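Side-chain contacts in NADPH Quinone Oxidoreductase (Streptococcus mutans, PDB 4F8Y), which catalyses the reduction of quinones at the expense of NADPH, probably passing electrons through bound FAD to acceptors such as menadione: residues I5-P10 against E18-V23; T13-E18 against K176-V181; D103-Y108 against G115-K120. One frame throughout, in Å; residues are numbered along the deposited sequence.

Interaction 1: residues I5-P10 against E18-V23; sequences IVYTHP and EILKQV. With FAD (flavin-adenine dinucleotide), chain E.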
loop_
_atom_site.group_PDB
_atom_site.type_symbol
_atom_site.label_atom_id
_atom_site.label_comp_id
_atom_site.label_asym_id
_atom_site.label_seq_id
_atom_site.Cartn_x
_atom_site.Cartn_y
_atom_site.Cartn_z
ATOM N N ILE A 5 2.670 3.538 18.774
ATOM C CA ILE A 5 3.297 4.149 17.607
ATOM C C ILE A 5 3.679 3.022 16.659
ATOM O O ILE A 5 4.486 2.164 17.015
ATOM C CB ILE A 5 4.596 4.932 17.965
ATOM C CG1 ILE A 5 4.341 6.005 19.033
ATOM C CG2 ILE A 5 5.218 5.558 16.712
ATOM C CD1 ILE A 5 5.571 6.346 19.861
ATOM N N VAL A 6 3.097 3.004 15.463
ATOM C CA VAL A 6 3.540 2.078 14.423
ATOM C C VAL A 6 4.494 2.822 13.483
ATOM O O VAL A 6 4.092 3.755 12.790
ATOM C CB VAL A 6 2.360 1.464 13.640
ATOM C CG1 VAL A 6 2.857 0.402 12.679
ATOM C CG2 VAL A 6 1.350 0.869 14.602
ATOM N N TYR A 7 5.759 2.405 13.481
ATOM C CA TYR A 7 6.827 3.122 12.784
ATOM C C TYR A 7 7.392 2.305 11.608
ATOM O O TYR A 7 7.672 1.104 11.731
ATOM C CB TYR A 7 7.926 3.514 13.786
ATOM C CG TYR A 7 9.275 3.846 13.178
ATOM C CD1 TYR A 7 9.554 5.122 12.703
ATOM C CD2 TYR A 7 10.279 2.882 13.097
ATOM C CE1 TYR A 7 10.795 5.428 12.153
ATOM C CE2 TYR A 7 11.514 3.176 12.546
ATOM C CZ TYR A 7 11.768 4.451 12.080
ATOM O OH TYR A 7 12.996 4.744 11.529
ATOM N N THR A 8 7.557 2.971 10.472
ATOM C CA THR A 8 7.891 2.299 9.229
ATOM C C THR A 8 9.012 3.026 8.497
ATOM O O THR A 8 8.777 4.029 7.828
ATOM C CB THR A 8 6.651 2.211 8.297
ATOM O OG1 THR A 8 5.574 1.554 8.981
ATOM C CG2 THR A 8 6.976 1.439 7.015
ATOM N N HIS A 9 10.231 2.521 8.638
ATOM C CA HIS A 9 11.335 2.975 7.812
ATOM C C HIS A 9 12.503 2.020 7.932
ATOM O O HIS A 9 12.837 1.588 9.026
ATOM C CB HIS A 9 11.770 4.390 8.180
ATOM C CG HIS A 9 12.437 5.113 7.051
ATOM N ND1 HIS A 9 13.697 4.783 6.600
ATOM C CD2 HIS A 9 12.004 6.120 6.258
ATOM C CE1 HIS A 9 14.017 5.567 5.586
ATOM N NE2 HIS A 9 13.008 6.389 5.360
ATOM N N PRO A 10 13.126 1.670 6.799
ATOM C CA PRO A 10 14.204 0.678 6.845
ATOM C C PRO A 10 15.507 1.238 7.425
ATOM O O PRO A 10 16.381 0.451 7.794
ATOM C CB PRO A 10 14.386 0.306 5.367
ATOM C CG PRO A 10 13.905 1.504 4.627
ATOM C CD PRO A 10 12.712 1.953 5.413
ATOM N N GLU A 18 14.076 10.151 13.157
ATOM C CA GLU A 18 14.150 11.355 13.981
ATOM C C GLU A 18 12.752 11.818 14.415
ATOM O O GLU A 18 12.571 12.306 15.534
ATOM C CB GLU A 18 14.893 12.476 13.243
ATOM C CG GLU A 18 15.043 13.752 14.055
ATOM C CD GLU A 18 15.829 13.545 15.330
ATOM O OE1 GLU A 18 16.756 12.711 15.322
ATOM O OE2 GLU A 18 15.529 14.219 16.339
ATOM N N ILE A 19 11.771 11.665 13.527
ATOM C CA ILE A 19 10.378 11.948 13.857
ATOM C C ILE A 19 9.880 11.026 14.967
ATOM O O ILE A 19 9.231 11.483 15.910
ATOM C CB ILE A 19 9.469 11.783 12.638
ATOM C CG1 ILE A 19 9.778 12.859 11.599
ATOM C CG2 ILE A 19 8.006 11.821 13.054
ATOM C CD1 ILE A 19 9.157 12.582 10.250
ATOM N N LEU A 20 10.192 9.733 14.852
ATOM C CA LEU A 20 9.871 8.751 15.888
ATOM C C LEU A 20 10.440 9.178 17.228
ATOM O O LEU A 20 9.747 9.168 18.245
ATOM C CB LEU A 20 10.456 7.390 15.528
ATOM C CG LEU A 20 10.307 6.307 16.597
ATOM C CD1 LEU A 20 8.819 6.018 16.870
ATOM C CD2 LEU A 20 11.069 5.031 16.203
ATOM N N LYS A 21 11.714 9.551 17.219
ATOM C CA LYS A 21 12.408 10.001 18.420
ATOM C C LYS A 21 11.707 11.221 19.049
ATOM O O LYS A 21 11.529 11.282 20.263
ATOM C CB LYS A 21 13.875 10.306 18.073
ATOM C CG LYS A 21 14.855 10.167 19.217
ATOM C CD LYS A 21 14.728 11.327 20.192
ATOM N N GLN A 22 11.307 12.180 18.213
ATOM C CA GLN A 22 10.566 13.355 18.665
ATOM C C GLN A 22 9.234 12.994 19.327
ATOM O O GLN A 22 8.832 13.607 20.320
ATOM C CB GLN A 22 10.303 14.300 17.491
ATOM C CG GLN A 22 11.556 14.834 16.840
ATOM C CD GLN A 22 12.376 15.666 17.788
ATOM O OE1 GLN A 22 11.851 16.543 18.479
ATOM N NE2 GLN A 22 13.674 15.397 17.831
ATOM N N VAL A 23 8.541 12.012 18.762
ATOM C CA VAL A 23 7.262 11.561 19.304
ATOM C C VAL A 23 7.447 10.830 20.642
ATOM O O VAL A 23 6.809 11.168 21.649
ATOM C CB VAL A 23 6.502 10.670 18.300
ATOM C CG1 VAL A 23 5.226 10.105 18.946
ATOM C CG2 VAL A 23 6.184 11.454 17.031
HETATM P PA FAD E . 15.996 10.625 4.543
HETATM O O1A FAD E . 16.622 10.241 3.070
HETATM O O2A FAD E . 16.391 9.621 5.527
HETATM O O5B FAD E . 16.508 12.106 4.999
HETATM C C5B FAD E . 16.049 13.221 4.284
HETATM C C4B FAD E . 16.776 14.507 4.642
HETATM O O4B FAD E . 16.663 14.952 6.035
HETATM C C3B FAD E . 18.343 14.492 4.424
HETATM O O3B FAD E . 18.939 15.502 3.661
HETATM C C2B FAD E . 18.870 14.217 5.819
HETATM O O2B FAD E . 20.252 14.326 6.028
HETATM C C1B FAD E . 17.941 15.067 6.592
HETATM N N9A FAD E . 17.916 14.834 8.033
HETATM C C8A FAD E . 18.079 13.677 8.681
HETATM N N7A FAD E . 17.953 13.925 10.037
HETATM C C5A FAD E . 17.705 15.268 10.200
HETATM C C6A FAD E . 17.502 16.044 11.315
HETATM N N6A FAD E . 17.532 15.437 12.637
HETATM N N1A FAD E . 17.282 17.358 11.189
HETATM C C2A FAD E . 17.258 17.933 9.962
HETATM N N3A FAD E . 17.460 17.161 8.859
HETATM C C4A FAD E . 17.681 15.838 8.985
HETATM N N1 FAD E . 7.780 11.198 -2.415
HETATM C C2 FAD E . 6.811 11.953 -3.337
HETATM O O2 FAD E . 6.340 13.168 -2.853
HETATM N N3 FAD E . 5.694 11.010 -3.859
HETATM C C4 FAD E . 6.009 9.516 -4.296
HETATM O O4 FAD E . 4.886 8.698 -4.317
HETATM C C4X FAD E . 7.186 8.879 -3.523
HETATM N N5 FAD E . 7.596 7.497 -3.753
HETATM C C5X FAD E . 8.835 6.971 -3.213
HETATM C C6 FAD E . 9.098 5.593 -3.412
HETATM C C7 FAD E . 10.248 5.051 -2.913
HETATM C C7M FAD E . 10.530 3.565 -3.113
HETATM C C8 FAD E . 11.124 5.830 -2.238
HETATM C C8M FAD E . 12.407 5.228 -1.675
HETATM C C9 FAD E . 10.865 7.162 -2.049
HETATM C C9A FAD E . 9.680 7.730 -2.564
HETATM N N10 FAD E . 9.432 9.136 -2.339
HETATM C C10 FAD E . 8.210 9.798 -2.815
HETATM C "C1'" FAD E . 10.304 9.896 -1.468
HETATM C "C2'" FAD E . 10.052 9.777 0.035
HETATM O "O2'" FAD E . 8.746 10.070 0.468
HETATM C "C3'" FAD E . 11.139 10.454 0.844
HETATM O "O3'" FAD E . 12.423 9.986 0.548
HETATM C "C4'" FAD E . 10.826 10.374 2.325
HETATM O "O4'" FAD E . 9.510 10.689 2.652
HETATM C "C5'" FAD E . 11.803 11.138 3.188
HETATM O "O5'" FAD E . 11.847 10.651 4.486
HETATM P P FAD E . 13.176 9.765 4.854
HETATM O O1P FAD E . 13.132 9.402 6.459
HETATM O O2P FAD E . 13.217 8.563 4.024
HETATM O O3P FAD E . 14.369 10.808 4.395
#
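The Tyr7 ring has Leu20 on one face and the backbone N of His9, displaced toward the rim, on the other. Leu20 CD2 sits almost squarely above the ring centre, 3.7 Å from the Tyr7 centroid and 12° off the normal, a CH-pi contact. Leu20 CB follows at the CD1-CE1 side of the same ring, and the two side chains cross at about a right angle. The imidazole of His9 is used at its edge: NE2 donates in the ring plane to O2P of FAD at 2.6 Å, while ND1 is bonded to the backbone N of Asn11, and the two bonds together fix how the ring is turned. Leu20 splits its two methyls between neighbours, CD2 for Tyr7 and CD1 for CG2 of Ile5, at 3.6 Å. In Ile5, CG2 stands anti to the backbone N and meets Leu20, while CG1, beside the N (chi1 -56°), carries CD1 past Val23 in the opposite direction, 3.9 Å from Val23 CG1. This is the first beta-alpha step of the flavodoxin-like fold: the 5-7 part of strand 2-7 and the 18-23 part of helix 15-26 run nearly antiparallel (168°), their axes 10.3 Å apart at closest approach, and helix 15-26 leads on to strand 32-37. The interface is buried and apolar, with no hydrogen bond between the two segments. Thr35 of strand 32-37 and Ile78 of strand 76-82 extend it, touching Leu20 and Val23 respectively. On the flank of the helix, Glu18 is bent at chi2, and its CG lies 3.3 Å from N6A of the FAD adenine. One turn on, Gln22 NE2 donates to the anti side of Glu18 OE2 over 2.7 Å, a bond that pins the carboxylate to its own helix.

Interaction 2: residues T13-E18 against K176-V181; sequences TSFNAE and KLLHKV. With FAD (flavin-adenine dinucleotide), chain E.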
loop_
_atom_site.group_PDB
_atom_site.type_symbol
_atom_site.label_atom_id
_atom_site.label_comp_id
_atom_site.label_asym_id
_atom_site.label_seq_id
_atom_site.Cartn_x
_atom_site.Cartn_y
_atom_site.Cartn_z
ATOM N N THR A 13 18.784 5.571 10.792
ATOM C CA THR A 13 19.292 6.946 10.817
ATOM C C THR A 13 18.538 7.884 9.851
ATOM O O THR A 13 19.029 8.958 9.490
ATOM C CB THR A 13 20.843 7.000 10.623
ATOM O OG1 THR A 13 21.213 6.483 9.338
ATOM C CG2 THR A 13 21.531 6.180 11.698
ATOM N N SER A 14 17.330 7.477 9.462
ATOM C CA SER A 14 16.496 8.264 8.559
ATOM C C SER A 14 15.865 9.456 9.274
ATOM O O SER A 14 15.847 9.520 10.507
ATOM C CB SER A 14 15.390 7.394 7.953
ATOM O OG SER A 14 14.529 6.886 8.964
ATOM N N PHE A 15 15.353 10.401 8.492
ATOM C CA PHE A 15 14.600 11.513 9.041
ATOM C C PHE A 15 13.392 10.964 9.798
ATOM O O PHE A 15 13.076 11.432 10.894
ATOM C CB PHE A 15 14.158 12.464 7.930
ATOM C CG PHE A 15 13.505 13.725 8.430
ATOM C CD1 PHE A 15 14.233 14.666 9.138
ATOM C CD2 PHE A 15 12.160 13.969 8.184
ATOM C CE1 PHE A 15 13.634 15.813 9.595
ATOM C CE2 PHE A 15 11.556 15.125 8.637
ATOM C CZ PHE A 15 12.295 16.042 9.345
ATOM N N ASN A 16 12.736 9.958 9.219
ATOM C CA ASN A 16 11.585 9.320 9.867
ATOM C C ASN A 16 11.928 8.802 11.251
ATOM O O ASN A 16 11.128 8.914 12.175
ATOM C CB ASN A 16 11.009 8.193 9.006
ATOM C CG ASN A 16 9.915 8.673 8.077
ATOM O OD1 ASN A 16 8.737 8.427 8.315
ATOM N ND2 ASN A 16 10.298 9.387 7.033
ATOM N N ALA A 17 13.121 8.229 11.383
ATOM C CA ALA A 17 13.635 7.799 12.686
ATOM C C ALA A 17 13.736 8.971 13.673
ATOM O O ALA A 17 13.516 8.804 14.876
ATOM C CB ALA A 17 14.991 7.122 12.527
ATOM N N GLU A 18 14.076 10.151 13.157
ATOM C CA GLU A 18 14.150 11.355 13.981
ATOM C C GLU A 18 12.752 11.818 14.415
ATOM O O GLU A 18 12.571 12.306 15.534
ATOM C CB GLU A 18 14.893 12.476 13.243
ATOM C CG GLU A 18 15.043 13.752 14.055
ATOM C CD GLU A 18 15.829 13.545 15.330
ATOM O OE1 GLU A 18 16.756 12.711 15.322
ATOM O OE2 GLU A 18 15.529 14.219 16.339
ATOM N N LYS A 176 12.702 22.822 11.941
ATOM C CA LYS A 176 11.419 23.471 12.215
ATOM C C LYS A 176 10.233 22.486 12.153
ATOM O O LYS A 176 9.379 22.491 13.032
ATOM C CB LYS A 176 11.187 24.657 11.268
ATOM C CG LYS A 176 11.872 25.950 11.696
ATOM C CD LYS A 176 11.473 27.105 10.797
ATOM C CE LYS A 176 11.925 28.447 11.370
ATOM N NZ LYS A 176 13.371 28.482 11.762
ATOM N N LEU A 177 10.185 21.644 11.122
ATOM C CA LEU A 177 9.183 20.575 11.060
ATOM C C LEU A 177 9.225 19.659 12.297
ATOM O O LEU A 177 8.183 19.257 12.821
ATOM C CB LEU A 177 9.339 19.752 9.776
ATOM C CG LEU A 177 8.977 20.467 8.483
ATOM C CD1 LEU A 177 9.140 19.536 7.300
ATOM C CD2 LEU A 177 7.558 20.998 8.563
ATOM N N LEU A 178 10.431 19.331 12.756
ATOM C CA LEU A 178 10.602 18.504 13.951
ATOM C C LEU A 178 10.010 19.190 15.182
ATOM O O LEU A 178 9.411 18.540 16.035
ATOM C CB LEU A 178 12.076 18.156 14.179
ATOM C CG LEU A 178 12.700 17.190 13.169
ATOM C CD1 LEU A 178 14.211 17.111 13.353
ATOM C CD2 LEU A 178 12.059 15.814 13.278
ATOM N N HIS A 179 10.170 20.507 15.262
ATOM C CA HIS A 179 9.577 21.287 16.350
ATOM C C HIS A 179 8.047 21.217 16.329
ATOM O O HIS A 179 7.405 21.113 17.384
ATOM C CB HIS A 179 10.028 22.754 16.289
ATOM C CG HIS A 179 11.513 22.934 16.308
ATOM N ND1 HIS A 179 12.381 21.922 16.654
ATOM C CD2 HIS A 179 12.281 24.018 16.048
ATOM C CE1 HIS A 179 13.623 22.370 16.597
ATOM N NE2 HIS A 179 13.590 23.640 16.231
ATOM N N LYS A 180 7.476 21.286 15.126
ATOM C CA LYS A 180 6.029 21.152 14.946
ATOM C C LYS A 180 5.503 19.772 15.412
ATOM O O LYS A 180 4.478 19.691 16.094
ATOM C CB LYS A 180 5.633 21.445 13.492
ATOM C CG LYS A 180 4.121 21.582 13.261
ATOM C CD LYS A 180 3.765 21.948 11.807
ATOM C CE LYS A 180 3.802 20.746 10.871
ATOM N NZ LYS A 180 3.145 20.997 9.543
ATOM N N VAL A 181 6.206 18.700 15.045
ATOM C CA VAL A 181 5.887 17.350 15.533
ATOM C C VAL A 181 5.958 17.280 17.067
ATOM O O VAL A 181 5.037 16.794 17.725
ATOM C CB VAL A 181 6.832 16.262 14.932
ATOM C CG1 VAL A 181 6.772 14.984 15.755
ATOM C CG2 VAL A 181 6.474 15.957 13.490
HETATM P PA FAD E . 15.996 10.625 4.543
HETATM O O1A FAD E . 16.622 10.241 3.070
HETATM O O2A FAD E . 16.391 9.621 5.527
HETATM O O5B FAD E . 16.508 12.106 4.999
HETATM C C5B FAD E . 16.049 13.221 4.284
HETATM C C4B FAD E . 16.776 14.507 4.642
HETATM O O4B FAD E . 16.663 14.952 6.035
HETATM C C3B FAD E . 18.343 14.492 4.424
HETATM O O3B FAD E . 18.939 15.502 3.661
HETATM C C2B FAD E . 18.870 14.217 5.819
HETATM O O2B FAD E . 20.252 14.326 6.028
HETATM C C1B FAD E . 17.941 15.067 6.592
HETATM N N9A FAD E . 17.916 14.834 8.033
HETATM C C8A FAD E . 18.079 13.677 8.681
HETATM N N7A FAD E . 17.953 13.925 10.037
HETATM C C5A FAD E . 17.705 15.268 10.200
HETATM C C6A FAD E . 17.502 16.044 11.315
HETATM N N6A FAD E . 17.532 15.437 12.637
HETATM N N1A FAD E . 17.282 17.358 11.189
HETATM C C2A FAD E . 17.258 17.933 9.962
HETATM N N3A FAD E . 17.460 17.161 8.859
HETATM C C4A FAD E . 17.681 15.838 8.985
HETATM N N1 FAD E . 7.780 11.198 -2.415
HETATM C C2 FAD E . 6.811 11.953 -3.337
HETATM O O2 FAD E . 6.340 13.168 -2.853
HETATM N N3 FAD E . 5.694 11.010 -3.859
HETATM C C4 FAD E . 6.009 9.516 -4.296
HETATM O O4 FAD E . 4.886 8.698 -4.317
HETATM C C4X FAD E . 7.186 8.879 -3.523
HETATM N N5 FAD E . 7.596 7.497 -3.753
HETATM C C5X FAD E . 8.835 6.971 -3.213
HETATM C C6 FAD E . 9.098 5.593 -3.412
HETATM C C7 FAD E . 10.248 5.051 -2.913
HETATM C C7M FAD E . 10.530 3.565 -3.113
HETATM C C8 FAD E . 11.124 5.830 -2.238
HETATM C C8M FAD E . 12.407 5.228 -1.675
HETATM C C9 FAD E . 10.865 7.162 -2.049
HETATM C C9A FAD E . 9.680 7.730 -2.564
HETATM N N10 FAD E . 9.432 9.136 -2.339
HETATM C C10 FAD E . 8.210 9.798 -2.815
HETATM C "C1'" FAD E . 10.304 9.896 -1.468
HETATM C "C2'" FAD E . 10.052 9.777 0.035
HETATM O "O2'" FAD E . 8.746 10.070 0.468
HETATM C "C3'" FAD E . 11.139 10.454 0.844
HETATM O "O3'" FAD E . 12.423 9.986 0.548
HETATM C "C4'" FAD E . 10.826 10.374 2.325
HETATM O "O4'" FAD E . 9.510 10.689 2.652
HETATM C "C5'" FAD E . 11.803 11.138 3.188
HETATM O "O5'" FAD E . 11.847 10.651 4.486
HETATM P P FAD E . 13.176 9.765 4.854
HETATM O O1P FAD E . 13.132 9.402 6.459
HETATM O O2P FAD E . 13.217 8.563 4.024
HETATM O O3P FAD E . 14.369 10.808 4.395
#
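Glu18, in the first turn of helix 15-26, lies nearest Leu178 of helix 171-186, their CA atoms 8.0 Å apart. Leu178 is the residue that reaches across, and both of its methyls are used. CD1 meets CG of Glu18 at 3.5 Å, the two side chains crossing at about a right angle, and the same methyl also lies near N1A of the FAD adenine. CG and CD2 lie against the far end of the Phe15 ring, with Leu178 CG 3.9 Å from Phe15 CE1. With CG anti to the backbone N (chi1 -173°), the Phe15 ring runs past Leu178 in the opposite direction and has N7A of the adenine at its edge, in its plane. Phe15 and Leu178 thus form an apolar border to the adenine, while the helix start takes the diphosphate. Phe15 N donates to FAD O2A at 3.2 Å. FAD O1P is gripped twice by Asn16, by the main-chain N at 2.8 Å and by ND2 at 2.9 Å; ND2 is also bonded to Thr127 OG1. Just ahead of these donors, Ser14 is the N-cap: its OG accepts from Ala17 N over 3.1 Å and is bonded to Asn11 O as well. The N-H groups at the start of the helix, together with its dipole, would be expected to favour the negative phosphates. Such a helix N terminus following the first strand, facing a cofactor phosphate, is the arrangement of the flavin site in flavodoxin-like folds, with Leu178 of helix 171-186 lying beside the adenine.

Interaction 3: residues D103-Y108 against G115-K120; sequences DFAYSY and GHLQGK. With VK3 (menadione), chain F.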
loop_
_atom_site.group_PDB
_atom_site.type_symbol
_atom_site.label_atom_id
_atom_site.label_comp_id
_atom_site.label_asym_id
_atom_site.label_seq_id
_atom_site.Cartn_x
_atom_site.Cartn_y
_atom_site.Cartn_z
ATOM N N ASP A 103 -13.668 -9.582 11.371
ATOM C CA ASP A 103 -13.881 -10.218 12.667
ATOM C C ASP A 103 -12.869 -9.783 13.716
ATOM O O ASP A 103 -12.859 -10.289 14.834
ATOM C CB ASP A 103 -13.924 -11.729 12.530
ATOM C CG ASP A 103 -15.155 -12.182 11.818
ATOM O OD1 ASP A 103 -16.200 -11.521 12.012
ATOM O OD2 ASP A 103 -15.081 -13.176 11.066
ATOM N N PHE A 104 -12.017 -8.840 13.346
ATOM C CA PHE A 104 -11.197 -8.165 14.332
ATOM C C PHE A 104 -11.365 -6.651 14.230
ATOM O O PHE A 104 -11.853 -6.002 15.163
ATOM C CB PHE A 104 -9.719 -8.544 14.211
ATOM C CG PHE A 104 -8.837 -7.793 15.174
ATOM C CD1 PHE A 104 -8.823 -8.120 16.523
ATOM C CD2 PHE A 104 -8.058 -6.731 14.740
ATOM C CE1 PHE A 104 -8.034 -7.417 17.417
ATOM C CE2 PHE A 104 -7.268 -6.022 15.637
ATOM C CZ PHE A 104 -7.257 -6.371 16.974
ATOM N N ALA A 105 -10.970 -6.099 13.088
ATOM C CA ALA A 105 -10.970 -4.653 12.894
ATOM C C ALA A 105 -12.329 -4.139 12.443
ATOM O O ALA A 105 -12.691 -2.997 12.723
ATOM C CB ALA A 105 -9.904 -4.255 11.903
ATOM N N TYR A 106 -13.077 -4.994 11.755
ATOM C CA TYR A 106 -14.368 -4.626 11.199
ATOM C C TYR A 106 -15.202 -5.889 10.964
ATOM O O TYR A 106 -14.720 -7.006 11.124
ATOM C CB TYR A 106 -14.170 -3.898 9.870
ATOM C CG TYR A 106 -13.652 -4.821 8.786
ATOM C CD1 TYR A 106 -12.294 -5.115 8.685
ATOM C CD2 TYR A 106 -14.523 -5.420 7.881
ATOM C CE1 TYR A 106 -11.820 -5.970 7.711
ATOM C CE2 TYR A 106 -14.057 -6.280 6.901
ATOM C CZ TYR A 106 -12.706 -6.552 6.819
ATOM O OH TYR A 106 -12.238 -7.402 5.843
ATOM N N SER A 107 -16.460 -5.700 10.590
ATOM C CA SER A 107 -17.307 -6.801 10.159
ATOM C C SER A 107 -18.413 -6.237 9.282
ATOM O O SER A 107 -18.447 -5.041 8.989
ATOM C CB SER A 107 -17.880 -7.586 11.345
ATOM O OG SER A 107 -18.826 -6.824 12.074
ATOM N N TYR A 108 -19.328 -7.088 8.854
ATOM C CA TYR A 108 -20.270 -6.644 7.847
ATOM C C TYR A 108 -21.655 -6.273 8.393
ATOM O O TYR A 108 -22.357 -7.102 8.986
ATOM C CB TYR A 108 -20.329 -7.668 6.716
ATOM C CG TYR A 108 -18.948 -8.067 6.224
ATOM C CD1 TYR A 108 -18.230 -9.090 6.845
ATOM C CD2 TYR A 108 -18.351 -7.409 5.149
ATOM C CE1 TYR A 108 -16.958 -9.460 6.397
ATOM C CE2 TYR A 108 -17.077 -7.771 4.698
ATOM C CZ TYR A 108 -16.389 -8.796 5.323
ATOM O OH TYR A 108 -15.134 -9.153 4.875
ATOM N N GLY A 115 -17.350 -0.881 11.985
ATOM C CA GLY A 115 -16.044 -0.828 12.624
ATOM C C GLY A 115 -16.053 -1.432 14.020
ATOM O O GLY A 115 -17.008 -1.242 14.776
ATOM N N HIS A 116 -14.986 -2.148 14.372
ATOM C CA HIS A 116 -14.864 -2.783 15.692
ATOM C C HIS A 116 -13.798 -2.151 16.594
ATOM O O HIS A 116 -13.580 -2.611 17.719
ATOM C CB HIS A 116 -14.553 -4.274 15.549
ATOM C CG HIS A 116 -15.707 -5.092 15.056
ATOM N ND1 HIS A 116 -15.763 -6.462 15.199
ATOM C CD2 HIS A 116 -16.849 -4.733 14.426
ATOM C CE1 HIS A 116 -16.884 -6.912 14.665
ATOM N NE2 HIS A 116 -17.563 -5.882 14.193
ATOM N N LEU A 117 -13.141 -1.105 16.100
ATOM C CA LEU A 117 -12.051 -0.465 16.830
ATOM C C LEU A 117 -12.472 0.881 17.409
ATOM O O LEU A 117 -11.670 1.804 17.516
ATOM C CB LEU A 117 -10.823 -0.317 15.931
ATOM C CG LEU A 117 -10.292 -1.650 15.388
ATOM C CD1 LEU A 117 -9.066 -1.444 14.509
ATOM C CD2 LEU A 117 -9.988 -2.614 16.537
ATOM N N GLN A 118 -13.746 0.973 17.780
ATOM C CA GLN A 118 -14.295 2.141 18.470
ATOM C C GLN A 118 -13.550 2.426 19.772
ATOM O O GLN A 118 -13.029 1.517 20.411
ATOM C CB GLN A 118 -15.782 1.931 18.759
ATOM C CG GLN A 118 -16.112 0.586 19.415
ATOM C CD GLN A 118 -16.301 -0.538 18.402
ATOM O OE1 GLN A 118 -16.403 -0.294 17.200
ATOM N NE2 GLN A 118 -16.359 -1.774 18.889
ATOM N N GLY A 119 -13.498 3.697 20.155
ATOM C CA GLY A 119 -12.804 4.105 21.366
ATOM C C GLY A 119 -11.354 4.456 21.103
ATOM O O GLY A 119 -10.615 4.820 22.017
ATOM N N LYS A 120 -10.945 4.341 19.843
ATOM C CA LYS A 120 -9.581 4.661 19.454
ATOM C C LYS A 120 -9.523 5.880 18.546
ATOM O O LYS A 120 -10.464 6.170 17.814
ATOM C CB LYS A 120 -8.907 3.464 18.780
ATOM C CG LYS A 120 -8.804 2.250 19.688
ATOM C CD LYS A 120 -8.130 1.078 19.000
ATOM C CE LYS A 120 -8.699 -0.243 19.499
ATOM N NZ LYS A 120 -8.518 -0.413 20.964
HETATM C C1K VK3 F . -12.409 -4.368 3.900
HETATM O O1K VK3 F . -11.504 -4.952 4.780
HETATM C C2K VK3 F . -12.388 -2.895 3.751
HETATM C C3K VK3 F . -13.289 -2.289 2.916
HETATM C C4K VK3 F . -14.235 -3.069 2.196
HETATM O O4K VK3 F . -15.171 -2.437 1.362
HETATM C C5K VK3 F . -14.256 -4.496 2.336
HETATM C C6K VK3 F . -15.191 -5.287 1.620
HETATM C C7K VK3 F . -15.197 -6.648 1.754
HETATM C C8K VK3 F . -14.221 -7.300 2.665
HETATM C C9K VK3 F . -13.320 -6.541 3.359
HETATM C C10 VK3 F . -13.307 -5.133 3.214
HETATM C C11 VK3 F . -13.265 -0.769 2.799
#
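Ser107 OG and His116 NE2 lie 2.6 Å apart, a short hydrogen bond that closes the far end of the histidine ring onto segment 103-108, which holds Tyr106 and Tyr108 of the menadione pocket. Ser107 OG lies between its backbone N and carbonyl carbon (chi1 69°), which puts it within bonding distance of the imidazole. The ring presents one face to the backbone, with Tyr106 C above its centre, and CB of His116 touches Phe104 O. At the near end His116 N donates to Ala105 O at 3.0 Å, approaching from above the carbonyl plane, 44° out of it. Next to it, Leu117 lays CD1 against CB of Ala105, 3.9 Å away. These contacts continue the hairpin of strands 106-108 and 113-115 at its open end, where Tyr106 and Gly115 form a non-hydrogen-bonded antiparallel pair; a type II turn from Leu117 to Lys120 then leads into strand 120-127. Further out, the benzo ring of menadione meets the edge of the Tyr108 ring, C8K being 3.5 Å from Tyr108 CE2. Tyr106 also reaches menadione, although their closest approaches are doubtful. Its ring stands nearly perpendicular to Trp85 of the second subunit, consistent with a site close to the subunit interface. The bond at NE2 limits rotation of the His116 imidazole, and with the bond from its backbone N ties the two segments together at two points, beside the tyrosines that meet menadione.

From the N terminus, interaction 1 comes first, closing the short loop between strand 2-7 and helix 15-26. Interaction 2 starts within that loop and ends far along the chain in helix 171-186, so the two cross; they share Glu18, touch through Tyr7 with Ala17 and His9 with Ser14, and both meet FAD. Interaction 3 closes a small hairpin before strand 120-127 and lies within the long span that interaction 2 brings together. It follows interaction 1 in series, on the opposite side of the chain's centre, their centres about 25 Å apart. The first two join the sheet and two helices at one FAD; the third serves a menadione site near the second subunit.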